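Endoglucanase (PDB 2YIK) probably hydrolyses internal beta-1,4-glucosidic bonds of cellulose, as a family 9 glycoside hydrolase. Local coordinates at residues N162-F165 with M166-T169; S220-A223 with A224-I228; A250-D253 with F254-N258. All coordinates share one frame; numbering follows the deposited sequence.

Contact 1: residues N162-F165 with M166-T169; sequences NDYF and MRCT
Backbone hydrogen bonds from M166 N to N162 O and from R167 N to D163 O continue the alpha-helical pattern through the last turn of helix 151-167, before the chain passes into strand 169-171. This C-terminal turn is a worked example of how a helix end is finished by side chains as well as by peptide groups. The N-H of C168 still reaches Y164 O, at 3.0 Å but with an N-H...O angle of 142°, and makes a weaker second bond to F165 O. That same F165 carbonyl is gripped by the hydroxyl of T169, whose OG1 donates to F165 O over 2.8 Å. The hydroxyl comes from above the carbonyl plane, 42° out of it, and chi1 of -54° puts OG1 beside the threonine's own backbone N, facing back along the helix.

On the same turn, C168 SG meets the Y164 ring obliquely in a sulfur-aromatic contact, 4.1 Å from the ring centroid and nearest to CE1. M166 folds back over the preceding turn: its chain bends at chi3, bringing CE within 3.4 Å of N162 O and, crossing the aspartate obliquely, to within 3.6 Å of D163 OD1, which is itself hydrogen-bonded to the hydroxyl of Y240 on helix 238-257.

R167 curls in a similar way, bent at chi3, and lays its guanidinium flat against the helix. D163 O stands over the centre of one face, 3.5 Å above the plane, so the charged group covers a peptide oxygen already engaged by the arginine's own N-H. NH2 donates outward to the backbone oxygen of S111; it also sits at the edge of the Y164 ring, near its plane, and separately R167 NH2 comes within 3.4 Å of Y164 CA.

Contact 2: residues S220-A223 with A224-I228; sequences SATA and ASLAI
T222 and L226, one helical turn apart, run side by side and point the same way, the single place where side chains meet across this span of helix 216-233. The touch is slight: T222 CG2 lies 4.2 Å from L226 CD1, and the leucine branch also rests near the T222 carbonyl oxygen, at 3.8 Å from CD1 to T222 O. Threonine turns its methyl to this meeting by holding CG2 anti to the backbone nitrogen, while OG1, with chi1 of -55°, swings back to bond with I218 O one turn earlier.

The backbone bonds are regular. A224 N to S220 O and A227 N to A223 O each span 2.9 Å, and L226 N reaches T222 O at 3.1 Å. The link from S225 N to A221 O is longer and weak, at 3.3 Å.

Polar side chains in this buried helix find partners close by. S220 OG bonds to T216 O within the helix, much as T222 does, whereas S225, with OG extended anti to its backbone N (chi1 -179°), faces the side-chain amide of N162 on helix 151-167, with which it is probably hydrogen-bonded.

Small residues dominate the rest. A221 packs on A128 of helix 124-140, A224 on W284 of helix 279-293, and S220 touches D281, a ligand of a bound calcium ion. Such a slender helix, pressed by helices on several flanks, suits the all-helical (alpha/alpha)6 barrel of family 9 glycoside hydrolases.

Contact 3: residues A250-D253 with F254-N258; sequences ALFD and FAEKN
D253 and K257, four residues apart on the final turn of helix 238-257, join in a salt bridge that the lysine reaches by folding back. Its chain bends at chi2 (46°) and chi4, so CD passes over D253 O and the ammonium arrives at the carboxylate. K257 NZ lies 3.1 Å from D253 OD1, on the syn lone pair of that oxygen. A weaker bond of 3.3 Å joins K257 NZ to D253 OD2, so the lysine probably neutralises both oxygens, more closely OD1. In the backbone, E256 N bonds to F252 O at 2.8 Å, and K257 N to D253 O in the same pattern.

OD1 has a further task. A water donates to it over 2.6 Å and to E256 OE1 over 2.7 Å, so both of its protons are spent bridging two carboxylates whose nearest oxygens, D253 OD1 and E256 OE1, stand 4.4 Å apart. The lysine and the water would ease what is otherwise a meeting of like charges.

E256 reaches this place on an extended chain, its CG anti to the backbone nitrogen. OE1 comes to the edge of the F252 ring, 3.4 Å from CE2 and near the ring plane, where the slightly positive C-H edge would favour it. Ring and carboxylate planes are turned 70° against each other.

Farther out, H297 NE2 bonds to the same OE1 and would help to fix the glutamate. The F252 ring itself stacks with Y282 of helix 279-293 and meets Y298 edge-to-face. The pair is an i to i+4 Asp-Lys salt bridge on the more exposed side of a helix whose other side carries aromatic packing, an amphipathic pattern that fits the (alpha/alpha)6 barrel of family 9.

In the fold
The three turns belong to three helices packed together in the catalytic fold, with helix 216-233 in touch with both of the others. Contact 2 lies about 11 Å from contact 1 and about 12 Å from contact 3, centre to centre, while contacts 1 and 3 are about 16 Å apart. F165 CG packs on T222 CG2 at 3.7 Å, and L226 CD1 meets L251 CD1 at 3.5 Å. Contacts 1 and 3 touch directly too, through T169 CG2 and L251 CD2. All three lie away from the predicted active-site H451. Bound metals lie nearby: the Y164 side chain is about 10 Å from the zinc ion, and that of A221 about 7 Å from a calcium ion.

Contact 1: residues N162-F165 with M166-T169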
loop_
_atom_site.group_PDB
_atom_site.type_symbol
_atom_site.label_atom_id
_atom_site.label_comp_id
_atom_site.label_asym_id
_atom_site.label_seq_id
_atom_site.Cartn_x
_atom_site.Cartn_y
_atom_site.Cartn_z
ATOM N N ASN A 162 -4.481 -5.367 7.992
ATOM C CA ASN A 162 -3.786 -5.490 9.258
ATOM C C ASN A 162 -4.095 -6.724 10.113
ATOM O O ASN A 162 -3.234 -7.169 10.872
ATOM C CB ASN A 162 -3.977 -4.200 10.061
ATOM C CG ASN A 162 -3.335 -2.998 9.378
ATOM O OD1 ASN A 162 -4.017 -2.165 8.765
ATOM N ND2 ASN A 162 -2.012 -2.911 9.467
ATOM N N ASP A 163 -5.300 -7.275 10.012
ATOM C CA ASP A 163 -5.597 -8.474 10.792
ATOM C C ASP A 163 -4.791 -9.620 10.190
ATOM O O ASP A 163 -4.390 -10.551 10.888
ATOM C CB ASP A 163 -7.095 -8.804 10.770
ATOM C CG ASP A 163 -7.925 -7.781 11.528
ATOM O OD1 ASP A 163 -7.362 -7.085 12.392
ATOM O OD2 ASP A 163 -9.143 -7.679 11.272
ATOM N N TYR A 164 -4.551 -9.530 8.881
ATOM C CA TYR A 164 -3.772 -10.531 8.166
ATOM C C TYR A 164 -2.325 -10.449 8.661
ATOM O O TYR A 164 -1.719 -11.470 8.981
ATOM C CB TYR A 164 -3.854 -10.267 6.655
ATOM C CG TYR A 164 -2.832 -10.984 5.793
ATOM C CD1 TYR A 164 -2.747 -12.376 5.771
ATOM C CD2 TYR A 164 -1.986 -10.260 4.953
ATOM C CE1 TYR A 164 -1.844 -13.030 4.923
ATOM C CE2 TYR A 164 -1.082 -10.893 4.108
ATOM C CZ TYR A 164 -1.013 -12.279 4.094
ATOM O OH TYR A 164 -0.115 -12.905 3.250
ATOM N N PHE A 165 -1.786 -9.235 8.744
ATOM C CA PHE A 165 -0.419 -9.045 9.219
ATOM C C PHE A 165 -0.280 -9.611 10.639
ATOM O O PHE A 165 0.655 -10.352 10.939
ATOM C CB PHE A 165 -0.039 -7.553 9.232
ATOM C CG PHE A 165 -0.091 -6.881 7.878
ATOM C CD1 PHE A 165 0.259 -7.567 6.719
ATOM C CD2 PHE A 165 -0.456 -5.538 7.776
ATOM C CE1 PHE A 165 0.246 -6.927 5.474
ATOM C CE2 PHE A 165 -0.474 -4.889 6.540
ATOM C CZ PHE A 165 -0.122 -5.583 5.385
ATOM N N MET A 166 -1.221 -9.267 11.510
ATOM C CA MET A 166 -1.169 -9.746 12.886
ATOM C C MET A 166 -1.227 -11.264 13.020
ATOM O O MET A 166 -0.457 -11.840 13.791
ATOM C CB MET A 166 -2.257 -9.062 13.726
ATOM C CG MET A 166 -1.929 -7.581 13.975
ATOM S SD MET A 166 -3.019 -6.641 15.064
ATOM C CE MET A 166 -4.294 -6.103 13.910
ATOM N N ARG A 167 -2.119 -11.913 12.276
ATOM C CA ARG A 167 -2.226 -13.375 12.313
ATOM C C ARG A 167 -0.919 -14.001 11.814
ATOM O O ARG A 167 -0.537 -15.090 12.236
ATOM C CB ARG A 167 -3.369 -13.870 11.413
ATOM C CG ARG A 167 -4.768 -13.782 12.003
ATOM C CD ARG A 167 -5.758 -14.577 11.151
ATOM N NE ARG A 167 -5.780 -14.086 9.784
ATOM C CZ ARG A 167 -6.520 -13.067 9.363
ATOM N NH1 ARG A 167 -7.319 -12.429 10.205
ATOM N NH2 ARG A 167 -6.438 -12.673 8.101
ATOM N N CYS A 168 -0.239 -13.303 10.908
ATOM C CA CYS A 168 1.014 -13.800 10.338
ATOM C C CYS A 168 2.242 -13.497 11.188
ATOM O O CYS A 168 3.355 -13.915 10.863
ATOM C CB CYS A 168 1.202 -13.238 8.926
ATOM S SG CYS A 168 0.101 -13.987 7.683
ATOM N N THR A 169 2.041 -12.756 12.272
ATOM C CA THR A 169 3.142 -12.431 13.161
ATOM C C THR A 169 3.065 -13.393 14.341
ATOM O O THR A 169 2.187 -13.268 15.197
ATOM C CB THR A 169 3.055 -10.980 13.683
ATOM O OG1 THR A 169 2.950 -10.075 12.574
ATOM C CG2 THR A 169 4.304 -10.633 14.497
#

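Contact 2: residues S220-A223 with A224-I228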
loop_
_atom_site.group_PDB
_atom_site.type_symbol
_atom_site.label_atom_id
_atom_site.label_comp_id
_atom_site.label_asym_id
_atom_site.label_seq_id
_atom_site.Cartn_x
_atom_site.Cartn_y
_atom_site.Cartn_z
ATOM N N SER A 220 9.669 -3.864 8.537
ATOM C CA SER A 220 9.423 -2.445 8.776
ATOM C C SER A 220 8.195 -1.928 8.032
ATOM O O SER A 220 7.410 -1.163 8.586
ATOM C CB SER A 220 10.644 -1.615 8.373
ATOM O OG SER A 220 11.764 -1.950 9.172
ATOM N N ALA A 221 8.034 -2.344 6.778
ATOM C CA ALA A 221 6.890 -1.905 5.990
ATOM C C ALA A 221 5.621 -2.328 6.708
ATOM O O ALA A 221 4.653 -1.568 6.771
ATOM C CB ALA A 221 6.935 -2.512 4.588
ATOM N N THR A 222 5.639 -3.533 7.272
ATOM C CA THR A 222 4.480 -4.046 7.993
ATOM C C THR A 222 4.252 -3.306 9.310
ATOM O O THR A 222 3.117 -2.978 9.644
ATOM C CB THR A 222 4.608 -5.561 8.282
ATOM O OG1 THR A 222 4.832 -6.264 7.055
ATOM C CG2 THR A 222 3.321 -6.092 8.923
ATOM N N ALA A 223 5.322 -3.040 10.054
ATOM C CA ALA A 223 5.186 -2.325 11.319
ATOM C C ALA A 223 4.587 -0.938 11.083
ATOM O O ALA A 223 3.790 -0.458 11.886
ATOM C CB ALA A 223 6.548 -2.204 12.024
ATOM N N ALA A 224 4.971 -0.304 9.977
ATOM C CA ALA A 224 4.460 1.022 9.651
ATOM C C ALA A 224 2.944 0.970 9.509
ATOM O O ALA A 224 2.238 1.772 10.109
ATOM C CB ALA A 224 5.095 1.544 8.362
ATOM N N SER A 225 2.459 0.011 8.724
ATOM C CA SER A 225 1.026 -0.167 8.497
ATOM C C SER A 225 0.255 -0.322 9.809
ATOM O O SER A 225 -0.807 0.278 9.995
ATOM C CB SER A 225 0.774 -1.400 7.625
ATOM O OG SER A 225 -0.611 -1.555 7.377
ATOM N N LEU A 226 0.788 -1.144 10.707
ATOM C CA LEU A 226 0.154 -1.375 11.996
ATOM C C LEU A 226 0.169 -0.124 12.869
ATOM O O LEU A 226 -0.777 0.118 13.616
ATOM C CB LEU A 226 0.833 -2.547 12.709
ATOM C CG LEU A 226 0.485 -3.886 12.059
ATOM C CD1 LEU A 226 1.467 -4.966 12.473
ATOM C CD2 LEU A 226 -0.939 -4.256 12.446
ATOM N N ALA A 227 1.235 0.668 12.777
ATOM C CA ALA A 227 1.321 1.906 13.545
ATOM C C ALA A 227 0.266 2.870 13.000
ATOM O O ALA A 227 -0.374 3.596 13.755
ATOM C CB ALA A 227 2.710 2.515 13.427
ATOM N N ILE A 228 0.089 2.869 11.684
ATOM C CA ILE A 228 -0.914 3.713 11.043
ATOM C C ILE A 228 -2.310 3.235 11.464
ATOM O O ILE A 228 -3.214 4.048 11.663
ATOM C CB ILE A 228 -0.778 3.651 9.499
ATOM C CG1 ILE A 228 0.528 4.339 9.082
ATOM C CG2 ILE A 228 -1.991 4.305 8.818
ATOM C CD1 ILE A 228 0.914 4.121 7.652
#

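Contact 3: residues A250-D253 with F254-N258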
loop_
_atom_site.group_PDB
_atom_site.type_symbol
_atom_site.label_atom_id
_atom_site.label_comp_id
_atom_site.label_asym_id
_atom_site.label_seq_id
_atom_site.Cartn_x
_atom_site.Cartn_y
_atom_site.Cartn_z
ATOM N N ALA A 250 6.561 -4.444 18.240
ATOM C CA ALA A 250 7.268 -5.722 18.291
ATOM C C ALA A 250 7.984 -5.983 16.975
ATOM O O ALA A 250 9.140 -6.406 16.962
ATOM C CB ALA A 250 6.285 -6.853 18.588
ATOM N N LEU A 251 7.293 -5.737 15.869
ATOM C CA LEU A 251 7.892 -5.932 14.559
ATOM C C LEU A 251 9.073 -4.972 14.405
ATOM O O LEU A 251 10.160 -5.384 13.993
ATOM C CB LEU A 251 6.852 -5.704 13.457
ATOM C CG LEU A 251 5.843 -6.845 13.288
ATOM C CD1 LEU A 251 4.626 -6.367 12.510
ATOM C CD2 LEU A 251 6.520 -8.013 12.578
ATOM N N PHE A 252 8.880 -3.704 14.769
ATOM C CA PHE A 252 9.969 -2.736 14.647
ATOM C C PHE A 252 11.166 -3.151 15.492
ATOM O O PHE A 252 12.312 -2.996 15.065
ATOM C CB PHE A 252 9.538 -1.332 15.078
ATOM C CG PHE A 252 10.588 -0.275 14.814
ATOM C CD1 PHE A 252 10.668 0.354 13.571
ATOM C CD2 PHE A 252 11.521 0.060 15.796
ATOM C CE1 PHE A 252 11.667 1.303 13.308
ATOM C CE2 PHE A 252 12.522 1.002 15.543
ATOM C CZ PHE A 252 12.594 1.626 14.296
ATOM N N ASP A 253 10.906 -3.674 16.688
ATOM C CA ASP A 253 11.988 -4.100 17.566
ATOM C C ASP A 253 12.759 -5.266 16.953
ATOM O O ASP A 253 13.974 -5.375 17.111
ATOM C CB ASP A 253 11.443 -4.510 18.933
ATOM C CG ASP A 253 12.533 -4.588 19.978
ATOM O OD1 ASP A 253 13.212 -3.560 20.193
ATOM O OD2 ASP A 253 12.724 -5.662 20.580
ATOM N N PHE A 254 12.039 -6.135 16.259
ATOM C CA PHE A 254 12.638 -7.279 15.594
ATOM C C PHE A 254 13.545 -6.740 14.478
ATOM O O PHE A 254 14.670 -7.198 14.308
ATOM C CB PHE A 254 11.525 -8.169 15.023
ATOM C CG PHE A 254 12.014 -9.334 14.201
ATOM C CD1 PHE A 254 12.337 -9.161 12.855
ATOM C CD2 PHE A 254 12.126 -10.607 14.760
ATOM C CE1 PHE A 254 12.750 -10.243 12.064
ATOM C CE2 PHE A 254 12.538 -11.702 13.978
ATOM C CZ PHE A 254 12.855 -11.515 12.626
ATOM N N ALA A 255 13.052 -5.759 13.728
ATOM C CA ALA A 255 13.842 -5.174 12.641
ATOM C C ALA A 255 15.065 -4.458 13.201
ATOM O O ALA A 255 16.165 -4.576 12.671
ATOM C CB ALA A 255 12.985 -4.192 11.819
ATOM N N GLU A 256 14.868 -3.721 14.287
ATOM C CA GLU A 256 15.952 -2.973 14.912
ATOM C C GLU A 256 17.056 -3.863 15.479
ATOM O O GLU A 256 18.232 -3.654 15.209
ATOM C CB GLU A 256 15.400 -2.098 16.036
ATOM C CG GLU A 256 16.445 -1.224 16.695
ATOM C CD GLU A 256 15.897 -0.445 17.867
ATOM O OE1 GLU A 256 14.686 -0.153 17.883
ATOM O OE2 GLU A 256 16.683 -0.107 18.771
ATOM N N LYS A 257 16.648 -4.856 16.264
ATOM C CA LYS A 257 17.553 -5.785 16.934
ATOM C C LYS A 257 18.343 -6.759 16.072
ATOM O O LYS A 257 19.464 -7.126 16.420
ATOM C CB LYS A 257 16.767 -6.590 17.967
ATOM C CG LYS A 257 16.783 -6.008 19.377
ATOM C CD LYS A 257 16.524 -4.510 19.397
ATOM C CE LYS A 257 16.626 -3.955 20.826
ATOM N NZ LYS A 257 15.632 -4.608 21.749
ATOM N N ASN A 258 17.768 -7.184 14.955
ATOM C CA ASN A 258 18.436 -8.156 14.100
ATOM C C ASN A 258 19.220 -7.560 12.928
ATOM O O ASN A 258 19.009 -6.410 12.548
ATOM C CB ASN A 258 17.398 -9.168 13.602
ATOM C CG ASN A 258 16.781 -9.980 14.745
ATOM O OD1 ASN A 258 15.560 -10.016 14.918
ATOM N ND2 ASN A 258 17.634 -10.637 15.529
HETATM O O HOH W 1 12.656 -1.182 19.353
#